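PDB 6LKR: C-type lectin domain family 4, member b1 from Mus musculus, which probably recognises phosphoglycolipids of pathogens through a calcium-dependent C-type lectin domain and may help to regulate dendritic-cell and innate immune responses. Local coordinates for residues Glu32-Cys35 with Ser36-Ala40; Phe53-Gly56 with Ile57-Ile60; Thr89-Asn93 with Gly94-Ser98; Asp118-Cys121 with Asn122-Gln125. All blocks are in the same frame, centred on the assembly; numbering follows the deposited sequence.

Contact 1 (Glu32-Cys35 with Ser36-Ala40); sequences EENC and SRMGA
C35 O is gripped by two backbone donors that arrive from opposite faces of its carbonyl plane. A40 N lies 2.9 Å from C35 O, and M38 N lies 3.0 Å from C35 O. The A40 bond is one half of a Schellman motif; the other half is the 3.0 Å bond from G39 N to S36 O. G39, with phi at 74°, is where the chain first leaves helical geometry, and this turn carries A40 N back to the final carbonyls of the helix.

One turn earlier the regular pattern still holds. S36 N donates to E32 O over 2.9 Å, with an N-H...O angle of 156°, and R37 N donates to E33 O in the same i to i+4 fashion. In one of the two conformers of S36 the hydroxyl OG folds back beside its own backbone N and also donates to E32 O, from above the carbonyl plane; because S36 has a second conformer, that extra bond is doubtful. The E32 carboxylate is held elsewhere: OE2 bonds to H41 ND1 and OE1 to L42 N.

The bend of M38 at chi3 (-68°) swings its terminal methyl back along the helix, and CE comes 4.0 Å from N34 ND2. A40 CB packs 4.3 Å from C35 CB.

C35 SG is joined to C129 SG, which ties the end of helix 28-37 to strand 126-132 by a disulfide. M38 and A40 both lean on C129 of that strand and on W9, while the E32 bonds fasten the helix to strand 41-42.

Contact 2 (Phe53-Gly56 with Ile57-Ile60); sequences FITG and ILDI
One face of the F53 ring carries the I57 methyl CG2, which approaches to 4.2 Å from F53 CZ. Beyond the two segments the ring of F53 also stacks with F12 and meets the ring of Y17 with the planes about 50° apart, so I57 packs against an aromatic cluster of F53, F12 and Y17.

The branching of I57 explains how it serves two neighbours. With chi1 at 69° its CG1 is placed between the backbone N and the carbonyl carbon, against I54, while CG2 lies beside the backbone N and faces F53. The packing on I54 O is tight: I57 CG1 sits 3.0 Å from it, and L58 CG reaches I54 O at 3.2 Å. The same oxygen accepts I57 N over 3.1 Å. L58 N in turn bonds to T55 O at 3.2 Å with a nearly straight N-H...O angle of 160°. Both are i to i+3 bonds, whereas the i to i+4 bond from I57 N to F53 O is weak, evidence that the turn tightens here. A water donates to T55 O and, over 2.9 Å, to L58 O, bridging the two carbonyls across the turn. T55 OG1 is satisfied by Q51 O and D52 O.

L58 lays its methyl CD1 4.4 Å from I54 CG2 and also rests on V19, V106 and W114. The arrangement is a 3-10-like exit from helix 48-56, the second helix of the C-type lectin fold, in which apolar side chains seat the helix end against the strands.

Contact 3 (Thr89-Asn93 with Gly94-Ser98); sequences TFWHN and GEPSS. With CA (calcium ion), chain D.
Two torsions bring W91 and E95 to their partners. W91 has CG anti to its carbonyl carbon (chi1 -62°), which carries the indole across to P96, and E95 is bent at chi2 (-61°), which folds its carboxylate toward the calcium ion. P96 follows a cis peptide bond, and its CG stands 3.5 Å from the centroid of the W91 six-membered ring, only 2° off the ring normal. This is a CH-pi contact over the face, with the two side chains crossing at about a right angle; P96 CD adds a contact of 3.6 Å to W91 CD2. The indole N-H is used elsewhere, bonding NE1 to Y84 OH.

Between these residues the chain makes a type II beta turn from H92 to E95, closed by E95 N donating to H92 O over 3.0 Å, with glycine G94 in its third position.

E95 OE1 and S97 OG both bind the calcium ion, each at 2.5 Å. The other carboxylate oxygen, E95 OE2, accepts from a calcium-bound water at 2.6 Å and from a further water that also donates to N93 O. Two waters and E101, N117 and D118 complete the site. E95, P96 and S97 probably correspond to the Glu-Pro-Asn motif of mannose-type C-type lectins, with serine as the third member.

The loop runs between strands 76-78 and 103-109. F90 and H92 make backbone bonds to W116 of strand 113-119, H92 NE2 reaches Y107 O of strand 103-109, and P96 touches D118.

Contact 4 (Asp118-Cys121 with Asn122-Gln125); sequences DISC and NLKQ. With CA (calcium ion), chain D.
S120 satisfies two backbone donors of the turn that follows it, one with its side chain and one with its main chain. S120 OG accepts N122 N at 3.1 Å, with an N-H...O angle of 150°, which is an ST turn. S120 O accepts L123 N at 3.3 Å, closing a type I beta turn from S120 to L123. The hydroxyl can reach N122 because chi1 of S120, at 154°, puts OG beside the carbonyl carbon, on the side from which the chain bends round.

The I119 methyl CD1 comes close to the Q125 amide, 3.3 Å from Q125 NE2, the two side chains meeting from opposite directions; its apolar contact is with L123 CB at 4.3 Å. Both I119 and Q125 rest on F65 and T105, while their backbones pair with C103 and A26 respectively.

All three oxygens of D118 are engaged. OD1 of D118 binds the calcium ion at 2.3 Å, and the carbonyl D118 O binds the same ion at 2.4 Å. The second carboxylate oxygen OD2 turns from the metal to a salt bridge with R74 NH1 and a bond from S98 N, so the carboxylate is fixed at both ends and its negative charge is probably shared between the metal and the arginine.

C121 SG is bonded to C103 SG. Strand-borne calcium ligands N117 and D118, the Asn-Asp of the Trp-Asn-Asp motif, followed closely by a disulfide cysteine, are the signature of the carbohydrate-binding site of C-type lectins.

None of the four lies wholly in the interior: contacts 1 and 2 are partly buried, contacts 3 and 4 lie at the surface. The first two finish the helices 28-37 and 48-56, one through a Schellman motif and a disulfide, the other through i to i+3 bonds and apolar packing; their centres are about 19 Å apart. Contacts 3 and 4 instead serve one calcium ion and share two waters. They touch directly, E95 OE1 and D118 OD1 being 2.8 Å apart as fellow ligands, with S97 N probably bonded to D118 OD1. Contact 1 lies across the chain's centre from contact 3, about 26 Å away between centres.

Contact 1 (Glu32-Cys35 with Ser36-Ala40)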
ATOM      1  N   GLU A  32     -17.274   5.773  -0.211  1.00 29.34           N
ATOM      2  CA  GLU A  32     -16.467   4.652   0.338  1.00 26.01           C
ATOM      3  C   GLU A  32     -17.388   3.444   0.566  1.00 28.91           C
ATOM      4  O   GLU A  32     -16.958   2.316   0.268  1.00 28.01           O
ATOM      5  CB  GLU A  32     -15.716   5.063   1.606  1.00 26.89           C
ATOM      6  CG  GLU A  32     -14.955   3.918   2.274  1.00 29.71           C
ATOM      7  CD  GLU A  32     -13.883   3.190   1.467  1.00 33.82           C
ATOM      8  OE1 GLU A  32     -13.496   3.676   0.396  1.00 30.71           O
ATOM      9  OE2 GLU A  32     -13.416   2.133   1.930  1.00 34.21           O
ATOM     10  N   GLU A  33     -18.591   3.663   1.101  1.00 24.42           N
ATOM     11  CA  GLU A  33     -19.570   2.571   1.361  1.00 26.01           C
ATOM     12  C   GLU A  33     -19.877   1.847   0.043  1.00 27.70           C
ATOM     13  O   GLU A  33     -19.854   0.606   0.038  1.00 31.50           O
ATOM     14  CB  GLU A  33     -20.841   3.128   2.003  1.00 27.52           C
ATOM     15  CG  GLU A  33     -21.885   2.065   2.304  1.00 36.12           C
ATOM     16  CD  GLU A  33     -23.152   2.622   2.929  1.00 56.12           C
ATOM     17  OE1 GLU A  33     -23.818   3.470   2.283  1.00 55.96           O
ATOM     18  OE2 GLU A  33     -23.463   2.218   4.063  1.00 65.53           O
ATOM     19  N   ASN A  34     -20.128   2.588  -1.037  1.00 26.96           N
ATOM     20  CA  ASN A  34     -20.416   1.999  -2.374  1.00 29.67           C
ATOM     21  C   ASN A  34     -19.224   1.151  -2.827  1.00 26.87           C
ATOM     22  O   ASN A  34     -19.453  -0.001  -3.252  1.00 28.84           O
ATOM     23  CB  ASN A  34     -20.773   3.055  -3.418  1.00 30.18           C
ATOM     24  CG  ASN A  34     -21.066   2.456  -4.779  1.00 41.15           C
ATOM     25  OD1 ASN A  34     -21.922   1.576  -4.905  1.00 35.30           O
ATOM     26  ND2 ASN A  34     -20.340   2.901  -5.797  1.00 36.33           N
ATOM     27  N   CYS A  35     -17.996   1.670  -2.734  1.00 24.66           N
ATOM     28  CA  CYS A  35     -16.783   0.889  -3.082  1.00 22.43           C
ATOM     29  C   CYS A  35     -16.761  -0.389  -2.230  1.00 24.00           C
ATOM     30  O   CYS A  35     -16.577  -1.458  -2.811  1.00 26.62           O
ATOM     31  CB  CYS A  35     -15.490   1.689  -2.925  1.00 24.70           C
ATOM     32  SG  CYS A  35     -15.310   3.105  -4.046  1.00 28.03           S
ATOM     33  N   SER A  36     -17.015  -0.316  -0.914  1.00 25.02           N
ATOM     34  CA  SER A  36     -16.940  -1.494  -0.003  0.52 25.71           C
ATOM     35  C   SER A  36     -17.972  -2.549  -0.414  1.00 22.90           C
ATOM     36  O   SER A  36     -17.673  -3.740  -0.282  1.00 26.92           O
ATOM     37  CB  SER A  36     -17.115  -1.107   1.442  0.52 30.29           C
ATOM     38  OG  SER A  36     -16.365   0.059   1.739  0.52 35.01           O
ATOM     39  N   ARG A  37     -19.143  -2.116  -0.900  0.54 25.57           N
ATOM     40  CA  ARG A  37     -20.240  -3.026  -1.339  0.54 28.64           C
ATOM     41  C   ARG A  37     -19.795  -3.836  -2.567  0.54 30.49           C
ATOM     42  O   ARG A  37     -20.400  -4.899  -2.812  0.54 27.15           O
ATOM     43  CB  ARG A  37     -21.525  -2.260  -1.676  0.54 32.06           C
ATOM     44  CG  ARG A  37     -22.077  -1.389  -0.556  0.54 37.70           C
ATOM     45  CD  ARG A  37     -22.313  -2.088   0.773  0.54 42.70           C
ATOM     46  NE  ARG A  37     -21.321  -3.102   1.099  0.54 43.46           N
ATOM     47  CZ  ARG A  37     -20.979  -3.450   2.335  0.54 43.65           C
ATOM     48  NH1 ARG A  37     -20.074  -4.394   2.527  0.54 36.05           N
ATOM     49  NH2 ARG A  37     -21.534  -2.848   3.372  0.54 46.12           N
ATOM     50  N   MET A  38     -18.782  -3.357  -3.306  1.00 31.85           N
ATOM     51  CA  MET A  38     -18.201  -4.068  -4.483  1.00 30.65           C
ATOM     52  C   MET A  38     -16.964  -4.882  -4.088  1.00 28.17           C
ATOM     53  O   MET A  38     -16.366  -5.507  -4.985  1.00 31.39           O
ATOM     54  CB  MET A  38     -17.825  -3.064  -5.571  1.00 30.95           C
ATOM     55  CG  MET A  38     -19.041  -2.441  -6.180  1.00 33.07           C
ATOM     56  SD  MET A  38     -18.673  -1.402  -7.594  1.00 38.27           S
ATOM     57  CE  MET A  38     -17.813  -0.060  -6.780  1.00 30.84           C
ATOM     58  N   GLY A  39     -16.617  -4.910  -2.797  1.00 27.49           N
ATOM     59  CA  GLY A  39     -15.389  -5.544  -2.281  1.00 25.90           C
ATOM     60  C   GLY A  39     -14.173  -4.694  -2.611  1.00 30.87           C
ATOM     61  O   GLY A  39     -13.079  -5.257  -2.765  1.00 27.20           O
ATOM     62  N   ALA A  40     -14.371  -3.379  -2.718  1.00 26.94           N
ATOM     63  CA  ALA A  40     -13.355  -2.419  -3.201  1.00 27.06           C
ATOM     64  C   ALA A  40     -13.168  -1.315  -2.163  1.00 27.62           C
ATOM     65  O   ALA A  40     -13.789  -1.375  -1.095  1.00 24.77           O
ATOM     66  CB  ALA A  40     -13.781  -1.865  -4.534  1.00 22.74           C
TER

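Contact 2 (Phe53-Gly56 with Ile57-Ile60)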
ATOM      1  N   PHE A  53      -2.675   6.797 -14.262  1.00 23.34           N
ATOM      2  CA  PHE A  53      -3.651   5.798 -14.754  1.00 23.53           C
ATOM      3  C   PHE A  53      -5.061   6.208 -14.320  1.00 24.85           C
ATOM      4  O   PHE A  53      -5.957   6.245 -15.160  1.00 23.83           O
ATOM      5  CB  PHE A  53      -3.347   4.374 -14.293  1.00 24.48           C
ATOM      6  CG  PHE A  53      -4.404   3.414 -14.775  1.00 23.16           C
ATOM      7  CD1 PHE A  53      -4.330   2.859 -16.041  1.00 23.05           C
ATOM      8  CD2 PHE A  53      -5.521   3.141 -14.001  1.00 23.40           C
ATOM      9  CE1 PHE A  53      -5.323   2.009 -16.505  1.00 27.27           C
ATOM     10  CE2 PHE A  53      -6.516   2.299 -14.469  1.00 24.93           C
ATOM     11  CZ  PHE A  53      -6.409   1.720 -15.711  1.00 25.60           C
ATOM     12  N   ILE A  54      -5.254   6.469 -13.027  1.00 23.29           N
ATOM     13  CA  ILE A  54      -6.598   6.785 -12.469  1.00 22.49           C
ATOM     14  C   ILE A  54      -7.147   8.024 -13.185  1.00 25.81           C
ATOM     15  O   ILE A  54      -8.296   7.975 -13.650  1.00 24.84           O
ATOM     16  CB  ILE A  54      -6.533   6.961 -10.942  1.00 22.23           C
ATOM     17  CG1 ILE A  54      -6.158   5.649 -10.250  1.00 24.69           C
ATOM     18  CG2 ILE A  54      -7.836   7.532 -10.404  1.00 22.57           C
ATOM     19  CD1 ILE A  54      -5.634   5.834  -8.843  1.00 24.97           C
ATOM     20  N   THR A  55      -6.356   9.092 -13.289  1.00 22.79           N
ATOM     21  CA  THR A  55      -6.820  10.359 -13.910  1.00 22.98           C
ATOM     22  C   THR A  55      -7.072  10.146 -15.407  1.00 24.01           C
ATOM     23  O   THR A  55      -7.952  10.831 -15.940  1.00 29.64           O
ATOM     24  CB  THR A  55      -5.877  11.517 -13.582  1.00 24.74           C
ATOM     25  OG1 THR A  55      -4.570  11.215 -14.063  1.00 25.75           O
ATOM     26  CG2 THR A  55      -5.860  11.789 -12.095  1.00 23.11           C
ATOM     27  N   GLY A  56      -6.398   9.188 -16.041  1.00 25.85           N
ATOM     28  CA  GLY A  56      -6.615   8.870 -17.466  1.00 26.31           C
ATOM     29  C   GLY A  56      -8.013   8.318 -17.731  1.00 31.02           C
ATOM     30  O   GLY A  56      -8.482   8.427 -18.885  1.00 29.34           O
ATOM     31  N   ILE A  57      -8.676   7.739 -16.726  1.00 23.97           N
ATOM     32  CA  ILE A  57     -10.023   7.118 -16.914  1.00 27.15           C
ATOM     33  C   ILE A  57     -11.128   8.054 -16.406  1.00 32.66           C
ATOM     34  O   ILE A  57     -12.294   7.630 -16.407  1.00 27.99           O
ATOM     35  CB  ILE A  57     -10.084   5.714 -16.283  1.00 26.19           C
ATOM     36  CG1 ILE A  57     -10.036   5.730 -14.753  1.00 33.34           C
ATOM     37  CG2 ILE A  57      -8.992   4.844 -16.872  1.00 28.00           C
ATOM     38  CD1 ILE A  57     -10.482   4.427 -14.114  1.00 30.77           C
ATOM     39  N   LEU A  58     -10.785   9.290 -16.026  1.00 28.55           N
ATOM     40  CA  LEU A  58     -11.751  10.275 -15.479  1.00 26.63           C
ATOM     41  C   LEU A  58     -12.172  11.280 -16.558  1.00 35.81           C
ATOM     42  O   LEU A  58     -11.470  11.427 -17.582  1.00 33.92           O
ATOM     43  CB  LEU A  58     -11.131  10.996 -14.280  1.00 25.76           C
ATOM     44  CG  LEU A  58     -10.637  10.095 -13.151  1.00 26.54           C
ATOM     45  CD1 LEU A  58     -10.070  10.919 -12.004  1.00 26.15           C
ATOM     46  CD2 LEU A  58     -11.737   9.169 -12.651  1.00 27.04           C
ATOM     47  N   ASP A  59     -13.296  11.943 -16.305  1.00 29.08           N
ATOM     48  CA  ASP A  59     -13.815  13.084 -17.097  1.00 33.14           C
ATOM     49  C   ASP A  59     -13.207  14.368 -16.524  1.00 29.40           C
ATOM     50  O   ASP A  59     -13.430  14.645 -15.336  1.00 29.14           O
ATOM     51  CB  ASP A  59     -15.342  13.063 -17.059  1.00 39.12           C
ATOM     52  CG  ASP A  59     -16.010  14.212 -17.790  1.00 46.79           C
ATOM     53  OD1 ASP A  59     -15.305  15.151 -18.206  1.00 39.74           O
ATOM     54  OD2 ASP A  59     -17.244  14.158 -17.913  1.00 50.85           O
ATOM     55  N   ILE A  60     -12.459  15.122 -17.334  1.00 32.34           N
ATOM     56  CA  ILE A  60     -11.760  16.371 -16.894  1.00 30.59           C
ATOM     57  C   ILE A  60     -12.772  17.398 -16.375  1.00 28.49           C
ATOM     58  O   ILE A  60     -12.325  18.367 -15.731  1.00 32.19           O
ATOM     59  CB  ILE A  60     -10.893  16.988 -18.009  1.00 34.51           C
ATOM     60  CG1 ILE A  60     -11.703  17.297 -19.273  1.00 38.33           C
ATOM     61  CG2 ILE A  60      -9.688  16.110 -18.308  1.00 36.99           C
ATOM     62  CD1 ILE A  60     -11.037  18.310 -20.179  1.00 45.00           C
TER
HETATM   63  O   HOH W   1      -8.736  11.873 -18.319  1.00 29.96           O

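Contact 3 (Thr89-Asn93 with Gly94-Ser98)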
ATOM      1  N   THR A  89       3.023  12.631  -3.369  1.00 28.18           N
ATOM      2  CA  THR A  89       1.630  13.153  -3.374  1.00 24.98           C
ATOM      3  C   THR A  89       1.421  14.050  -4.591  1.00 30.68           C
ATOM      4  O   THR A  89       2.425  14.414  -5.238  1.00 31.45           O
ATOM      5  CB  THR A  89       1.310  13.890  -2.070  1.00 27.14           C
ATOM      6  OG1 THR A  89       2.277  14.925  -1.881  1.00 29.83           O
ATOM      7  CG2 THR A  89       1.301  12.960  -0.879  1.00 29.59           C
ATOM      8  N   PHE A  90       0.165  14.397  -4.888  1.00 27.07           N
ATOM      9  CA  PHE A  90      -0.232  15.099  -6.133  1.00 27.82           C
ATOM     10  C   PHE A  90      -1.182  16.249  -5.794  1.00 28.58           C
ATOM     11  O   PHE A  90      -2.092  16.546  -6.584  1.00 28.66           O
ATOM     12  CB  PHE A  90      -0.763  14.062  -7.128  1.00 24.38           C
ATOM     13  CG  PHE A  90       0.264  12.986  -7.352  1.00 29.35           C
ATOM     14  CD1 PHE A  90       1.351  13.214  -8.186  1.00 29.85           C
ATOM     15  CD2 PHE A  90       0.218  11.802  -6.636  1.00 29.43           C
ATOM     16  CE1 PHE A  90       2.342  12.254  -8.335  1.00 30.76           C
ATOM     17  CE2 PHE A  90       1.208  10.843  -6.788  1.00 30.21           C
ATOM     18  CZ  PHE A  90       2.271  11.075  -7.631  1.00 29.84           C
ATOM     19  N   TRP A  91      -0.952  16.904  -4.653  1.00 28.88           N
ATOM     20  CA  TRP A  91      -1.757  18.077  -4.231  1.00 30.72           C
ATOM     21  C   TRP A  91      -1.617  19.170  -5.290  1.00 32.49           C
ATOM     22  O   TRP A  91      -0.480  19.399  -5.722  1.00 28.86           O
ATOM     23  CB  TRP A  91      -1.299  18.609  -2.876  1.00 25.76           C
ATOM     24  CG  TRP A  91      -1.442  17.636  -1.753  1.00 26.93           C
ATOM     25  CD1 TRP A  91      -0.449  16.921  -1.151  1.00 28.16           C
ATOM     26  CD2 TRP A  91      -2.659  17.287  -1.079  1.00 23.43           C
ATOM     27  NE1 TRP A  91      -0.962  16.151  -0.146  1.00 24.45           N
ATOM     28  CE2 TRP A  91      -2.317  16.347  -0.084  1.00 23.05           C
ATOM     29  CE3 TRP A  91      -3.998  17.669  -1.227  1.00 25.23           C
ATOM     30  CZ2 TRP A  91      -3.268  15.812   0.780  1.00 23.47           C
ATOM     31  CZ3 TRP A  91      -4.940  17.127  -0.378  1.00 23.65           C
ATOM     32  CH2 TRP A  91      -4.575  16.212   0.606  1.00 24.09           C
ATOM     33  N   HIS A  92      -2.715  19.841  -5.646  1.00 26.20           N
ATOM     34  CA  HIS A  92      -2.676  21.090  -6.447  1.00 28.46           C
ATOM     35  C   HIS A  92      -1.932  22.168  -5.657  1.00 37.10           C
ATOM     36  O   HIS A  92      -1.910  22.099  -4.419  1.00 30.54           O
ATOM     37  CB  HIS A  92      -4.073  21.600  -6.792  1.00 26.34           C
ATOM     38  CG  HIS A  92      -4.665  20.970  -8.002  1.00 31.51           C
ATOM     39  ND1 HIS A  92      -4.042  21.021  -9.232  1.00 33.18           N
ATOM     40  CD2 HIS A  92      -5.814  20.284  -8.175  1.00 28.84           C
ATOM     41  CE1 HIS A  92      -4.789  20.393 -10.118  1.00 31.61           C
ATOM     42  NE2 HIS A  92      -5.881  19.929  -9.495  1.00 32.00           N
ATOM     43  N   ASN A  93      -1.374  23.146  -6.362  1.00 34.44           N
ATOM     44  CA  ASN A  93      -0.731  24.325  -5.727  0.51 35.45           C
ATOM     45  C   ASN A  93      -1.754  24.983  -4.786  1.00 33.26           C
ATOM     46  O   ASN A  93      -2.909  25.166  -5.201  1.00 32.37           O
ATOM     47  CB  ASN A  93      -0.157  25.266  -6.788  0.51 37.77           C
ATOM     48  CG  ASN A  93       1.007  24.646  -7.533  0.51 40.03           C
ATOM     49  OD1 ASN A  93       1.715  23.796  -6.994  0.51 44.03           O
ATOM     50  ND2 ASN A  93       1.215  25.061  -8.771  0.51 46.37           N
ATOM     51  N   GLY A  94      -1.334  25.276  -3.550  1.00 33.77           N
ATOM     52  CA  GLY A  94      -2.190  25.882  -2.509  1.00 34.27           C
ATOM     53  C   GLY A  94      -3.062  24.864  -1.783  1.00 35.61           C
ATOM     54  O   GLY A  94      -3.881  25.285  -0.963  1.00 33.22           O
ATOM     55  N   GLU A  95      -2.909  23.566  -2.059  1.00 30.22           N
ATOM     56  CA  GLU A  95      -3.650  22.491  -1.348  1.00 31.02           C
ATOM     57  C   GLU A  95      -2.637  21.630  -0.606  1.00 31.12           C
ATOM     58  O   GLU A  95      -1.487  21.505  -1.023  1.00 29.89           O
ATOM     59  CB  GLU A  95      -4.475  21.642  -2.320  1.00 26.96           C
ATOM     60  CG  GLU A  95      -5.434  22.444  -3.184  1.00 27.58           C
ATOM     61  CD  GLU A  95      -6.498  23.239  -2.442  1.00 35.00           C
ATOM     62  OE1 GLU A  95      -6.855  22.869  -1.297  1.00 31.99           O
ATOM     63  OE2 GLU A  95      -6.983  24.223  -3.016  1.00 35.95           O
ATOM     64  N   PRO A  96      -3.005  21.005   0.528  1.00 26.66           N
ATOM     65  CA  PRO A  96      -4.281  21.239   1.203  1.00 25.02           C
ATOM     66  C   PRO A  96      -4.408  22.677   1.728  1.00 27.09           C
ATOM     67  O   PRO A  96      -3.388  23.307   1.907  1.00 28.77           O
ATOM     68  CB  PRO A  96      -4.253  20.277   2.400  1.00 27.09           C
ATOM     69  CG  PRO A  96      -3.154  19.291   2.102  1.00 29.60           C
ATOM     70  CD  PRO A  96      -2.171  20.005   1.207  1.00 25.02           C
ATOM     71  N   SER A  97      -5.634  23.152   1.951  1.00 26.33           N
ATOM     72  CA  SER A  97      -5.938  24.579   2.221  1.00 27.79           C
ATOM     73  C   SER A  97      -6.573  24.794   3.602  1.00 30.98           C
ATOM     74  O   SER A  97      -6.442  25.916   4.114  1.00 29.61           O
ATOM     75  CB  SER A  97      -6.793  25.149   1.122  1.00 26.75           C
ATOM     76  OG  SER A  97      -8.076  24.545   1.101  1.00 28.57           O
ATOM     77  N   SER A  98      -7.228  23.799   4.209  1.00 28.37           N
ATOM     78  CA  SER A  98      -8.018  24.041   5.447  1.00 29.85           C
ATOM     79  C   SER A  98      -8.111  22.797   6.335  1.00 29.35           C
ATOM     80  O   SER A  98      -8.540  21.737   5.849  1.00 29.32           O
ATOM     81  CB  SER A  98      -9.386  24.548   5.114  1.00 34.12           C
ATOM     82  OG  SER A  98     -10.179  24.621   6.292  1.00 39.14           O
TER
HETATM   83 CA    CA D 302      -9.069  22.737  -0.238  1.00 28.17          CA
HETATM   84  O   HOH W   2      -5.690  26.098  -4.201  1.00 55.76           O
HETATM   85  O   HOH W   3      -9.265  24.827  -1.822  1.00 40.42           O
HETATM   86  O   HOH W   4     -11.072  23.640  -0.930  1.00 46.28           O

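Contact 4 (Asp118-Cys121 with Asn122-Gln125)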
ATOM      1  N   ASP A 118      -8.172  19.147  -0.760  1.00 25.24           N
ATOM      2  CA  ASP A 118      -8.958  18.843   0.461  1.00 22.84           C
ATOM      3  C   ASP A 118     -10.300  19.571   0.320  1.00 27.00           C
ATOM      4  O   ASP A 118     -10.323  20.717  -0.165  1.00 26.77           O
ATOM      5  CB  ASP A 118      -8.182  19.136   1.747  1.00 23.45           C
ATOM      6  CG  ASP A 118      -7.785  20.591   1.939  1.00 31.13           C
ATOM      7  OD1 ASP A 118      -7.691  21.333   0.921  1.00 30.58           O
ATOM      8  OD2 ASP A 118      -7.564  20.966   3.097  1.00 30.13           O
ATOM      9  N   ILE A 119     -11.401  18.882   0.615  1.00 26.85           N
ATOM     10  CA  ILE A 119     -12.767  19.479   0.592  1.00 29.16           C
ATOM     11  C   ILE A 119     -13.553  18.906   1.763  1.00 26.02           C
ATOM     12  O   ILE A 119     -13.095  17.926   2.363  1.00 27.11           O
ATOM     13  CB  ILE A 119     -13.515  19.237  -0.733  1.00 35.70           C
ATOM     14  CG1 ILE A 119     -13.765  17.751  -0.995  1.00 35.50           C
ATOM     15  CG2 ILE A 119     -12.810  19.909  -1.900  1.00 40.48           C
ATOM     16  CD1 ILE A 119     -14.887  17.520  -1.991  1.00 47.79           C
ATOM     17  N   SER A 120     -14.714  19.491   2.039  1.00 31.44           N
ATOM     18  CA  SER A 120     -15.667  18.985   3.054  1.00 31.45           C
ATOM     19  C   SER A 120     -16.125  17.576   2.655  1.00 29.35           C
ATOM     20  O   SER A 120     -16.500  17.368   1.495  1.00 32.98           O
ATOM     21  CB  SER A 120     -16.840  19.920   3.220  1.00 35.17           C
ATOM     22  OG  SER A 120     -17.972  19.207   3.689  1.00 44.52           O
ATOM     23  N   CYS A 121     -16.123  16.655   3.612  1.00 26.82           N
ATOM     24  CA  CYS A 121     -16.543  15.246   3.433  1.00 29.75           C
ATOM     25  C   CYS A 121     -18.028  15.169   3.053  1.00 33.82           C
ATOM     26  O   CYS A 121     -18.422  14.166   2.436  1.00 32.56           O
ATOM     27  CB  CYS A 121     -16.241  14.472   4.704  1.00 37.58           C
ATOM     28  SG  CYS A 121     -14.461  14.409   5.043  1.00 37.25           S
ATOM     29  N   ASN A 122     -18.806  16.205   3.372  1.00 31.23           N
ATOM     30  CA  ASN A 122     -20.280  16.231   3.187  1.00 35.75           C
ATOM     31  C   ASN A 122     -20.652  16.699   1.780  1.00 35.10           C
ATOM     32  O   ASN A 122     -21.798  16.459   1.395  1.00 40.87           O
ATOM     33  CB  ASN A 122     -20.957  17.115   4.232  1.00 34.86           C
ATOM     34  CG  ASN A 122     -20.676  16.629   5.633  1.00 53.43           C
ATOM     35  OD1 ASN A 122     -20.786  15.436   5.906  1.00 56.72           O
ATOM     36  ND2 ASN A 122     -20.279  17.537   6.511  1.00 64.70           N
ATOM     37  N   LEU A 123     -19.747  17.356   1.050  1.00 31.34           N
ATOM     38  CA  LEU A 123     -20.004  17.768  -0.354  1.00 32.90           C
ATOM     39  C   LEU A 123     -20.114  16.503  -1.202  1.00 36.80           C
ATOM     40  O   LEU A 123     -19.374  15.539  -0.928  1.00 39.49           O
ATOM     41  CB  LEU A 123     -18.885  18.679  -0.861  1.00 37.68           C
ATOM     42  CG  LEU A 123     -18.768  20.033  -0.166  1.00 48.95           C
ATOM     43  CD1 LEU A 123     -17.667  20.867  -0.810  1.00 52.27           C
ATOM     44  CD2 LEU A 123     -20.094  20.786  -0.189  1.00 50.54           C
ATOM     45  N   LYS A 124     -21.049  16.485  -2.146  1.00 35.10           N
ATOM     46  CA  LYS A 124     -21.277  15.316  -3.029  1.00 31.96           C
ATOM     47  C   LYS A 124     -20.326  15.436  -4.218  1.00 31.04           C
ATOM     48  O   LYS A 124     -20.256  16.522  -4.826  1.00 32.97           O
ATOM     49  CB  LYS A 124     -22.752  15.234  -3.435  1.00 41.80           C
ATOM     50  CG  LYS A 124     -23.703  15.008  -2.264  1.00 48.82           C
ATOM     51  CD  LYS A 124     -25.141  15.415  -2.528  1.00 64.34           C
ATOM     52  CE  LYS A 124     -26.049  14.253  -2.866  1.00 74.20           C
ATOM     53  NZ  LYS A 124     -27.423  14.477  -2.356  1.00 78.72           N
ATOM     54  N   GLN A 125     -19.581  14.372  -4.511  1.00 27.79           N
ATOM     55  CA  GLN A 125     -18.700  14.319  -5.700  1.00 29.61           C
ATOM     56  C   GLN A 125     -18.860  12.950  -6.353  1.00 31.10           C
ATOM     57  O   GLN A 125     -19.518  12.060  -5.762  1.00 30.96           O
ATOM     58  CB  GLN A 125     -17.228  14.537  -5.331  1.00 30.24           C
ATOM     59  CG  GLN A 125     -16.964  15.713  -4.396  1.00 34.24           C
ATOM     60  CD  GLN A 125     -17.162  17.069  -5.033  1.00 46.10           C
ATOM     61  OE1 GLN A 125     -17.265  17.206  -6.243  1.00 43.23           O
ATOM     62  NE2 GLN A 125     -17.252  18.098  -4.205  1.00 52.86           N
TER
HETATM   63 CA    CA D 302      -9.069  22.737  -0.238  1.00 28.17          CA
HETATM   64  O   HOH W   3      -9.265  24.827  -1.822  1.00 40.42           O
HETATM   65  O   HOH W   4     -11.072  23.640  -0.930  1.00 46.28           O